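Local coordinates for malate dehydrogenase (Porphyromonas gingivalis, PDB 3FI9), which catalyses the NAD-dependent interconversion of malate and oxaloacetate, as a member of the lactate/malate dehydrogenase superfamily, at the interface of chains A and B. Residues are numbered along the deposited sequence; one frame, centred on the assembly and turned at random. Chains: chain A/B, Malate dehydrogenase.

The interface of chains A and B. Residues chain A 153, 156-157, 239-240, 243; chain B 53, 56-57.
One carboxylate oxygen of B:Glu53, OE2, is gripped twice by A:Ser239, at the start of helix 238-251. The backbone N of A:Ser239 donates to B:Glu53 OE2 over 2.8 Å in a nearly straight bond (171° at the hydrogen), meeting it from above the carboxylate plane. The serine hydroxyl OG adds a second bond of 2.9 Å to B:Glu53 OE2, on the anti lone pair that points away from OE1. With OG set between its own backbone N and carbonyl carbon (chi1 54°), the hydroxyl lies close enough to that N for both to share one acceptor. The carboxylate thus caps the first turn of the partner's helix, where the helix dipole would be expected to favour its negative charge.

The same hydroxyl turns to a bridging water, water 1, which also lies in plane at the edges of the B:His56 imidazole and the A:Arg157 guanidinium. Water 1 is 2.7 Å from B:His56 ND1. The O of water 1 also lies 3.0 Å from A:Arg157 NH2, tying three side chains of the two subunits together. A:Arg157 crosses the histidine at about a right angle: its CG sits over the centre of the B:His56 ring, 3.4 Å from the centroid, in a CH-pi contact, while the extended chain carries the guanidinium past the ND1 side toward the water. At the C-terminal end of helix 44-57, the carbonyl O of B:His56 accepts a 2.8 Å bond from A:Thr156 OG1, the donor tilted modestly from the carbonyl plane. B:Cys57 SG packs against the CA of A:Ser239.

This patch of the two-fold dimer interface docks helix 44-57 of one subunit against helices 153-166 and 238-251 of the other. Because A:Arg157 is the arginine that in this family holds a substrate carboxylate, and the catalytic histidine A:His182 is about 12 Å from the patch centre, dimerisation may help position the arginine in the active site.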
# COMPACT_ATOMS: atom_id res chain seq x y z
N LEU A 153 7.12 -9.34 -12.78
CA LEU A 153 7.77 -9.75 -11.51
C LEU A 153 8.98 -10.63 -11.73
O LEU A 153 9.90 -10.60 -10.92
CB LEU A 153 6.80 -10.42 -10.51
CG LEU A 153 5.66 -9.56 -9.92
CD1 LEU A 153 4.96 -10.27 -8.73
CD2 LEU A 153 6.12 -8.15 -9.47
N THR A 156 11.72 -8.00 -12.26
CA THR A 156 12.11 -7.21 -11.08
C THR A 156 12.81 -8.13 -10.09
O THR A 156 13.76 -7.71 -9.40
CB THR A 156 10.90 -6.50 -10.39
OG1 THR A 156 9.96 -7.49 -9.89
CG2 THR A 156 10.21 -5.61 -11.38
N ARG A 157 12.40 -9.38 -10.06
CA ARG A 157 13.06 -10.33 -9.16
C ARG A 157 14.47 -10.62 -9.71
O ARG A 157 15.45 -10.65 -8.98
CB ARG A 157 12.23 -11.59 -9.04
CG ARG A 157 10.98 -11.36 -8.19
CD ARG A 157 10.09 -12.65 -8.15
NE ARG A 157 8.90 -12.38 -7.35
CZ ARG A 157 7.80 -13.14 -7.36
NH1 ARG A 157 7.74 -14.22 -8.12
NH2 ARG A 157 6.76 -12.83 -6.60
N SER A 239 3.84 -6.56 -4.10
CA SER A 239 4.47 -6.34 -5.42
C SER A 239 3.54 -6.57 -6.63
O SER A 239 3.53 -5.75 -7.54
CB SER A 239 5.85 -7.02 -5.57
OG SER A 239 5.79 -8.43 -5.26
N PRO A 240 2.75 -7.67 -6.64
CA PRO A 240 1.86 -7.84 -7.76
C PRO A 240 0.87 -6.69 -7.84
O PRO A 240 0.48 -6.32 -8.92
CB PRO A 240 1.09 -9.14 -7.46
CG PRO A 240 1.35 -9.45 -6.03
CD PRO A 240 2.61 -8.75 -5.63
N VAL A 243 2.75 -3.32 -9.11
CA VAL A 243 3.22 -3.38 -10.51
C VAL A 243 2.01 -3.33 -11.50
O VAL A 243 1.99 -2.55 -12.48
CB VAL A 243 4.18 -4.58 -10.74
CG1 VAL A 243 4.50 -4.74 -12.25
CG2 VAL A 243 5.48 -4.36 -9.88
N GLU B 53 9.51 -8.30 -1.06
CA GLU B 53 8.36 -7.69 -1.75
C GLU B 53 8.64 -6.28 -2.19
O GLU B 53 8.28 -5.89 -3.31
CB GLU B 53 7.13 -7.73 -0.86
CG GLU B 53 6.41 -9.13 -0.84
CD GLU B 53 4.97 -8.99 -1.39
OE1 GLU B 53 4.00 -9.21 -0.64
OE2 GLU B 53 4.80 -8.64 -2.58
N HIS B 56 10.92 -6.19 -5.17
CA HIS B 56 10.22 -6.63 -6.36
C HIS B 56 9.22 -5.63 -6.93
O HIS B 56 8.71 -5.83 -8.05
CB HIS B 56 9.56 -8.00 -6.14
CG HIS B 56 10.50 -9.06 -5.60
ND1 HIS B 56 10.05 -10.22 -5.04
CD2 HIS B 56 11.85 -9.10 -5.50
CE1 HIS B 56 11.08 -10.95 -4.62
NE2 HIS B 56 12.18 -10.29 -4.91
N CYS B 57 8.92 -4.54 -6.23
CA CYS B 57 8.15 -3.44 -6.85
C CYS B 57 8.97 -2.65 -7.86
O CYS B 57 8.40 -2.01 -8.77
CB CYS B 57 7.62 -2.49 -5.80
SG CYS B 57 6.44 -3.24 -4.67
O HOH W 1 7.34 -10.54 -4.75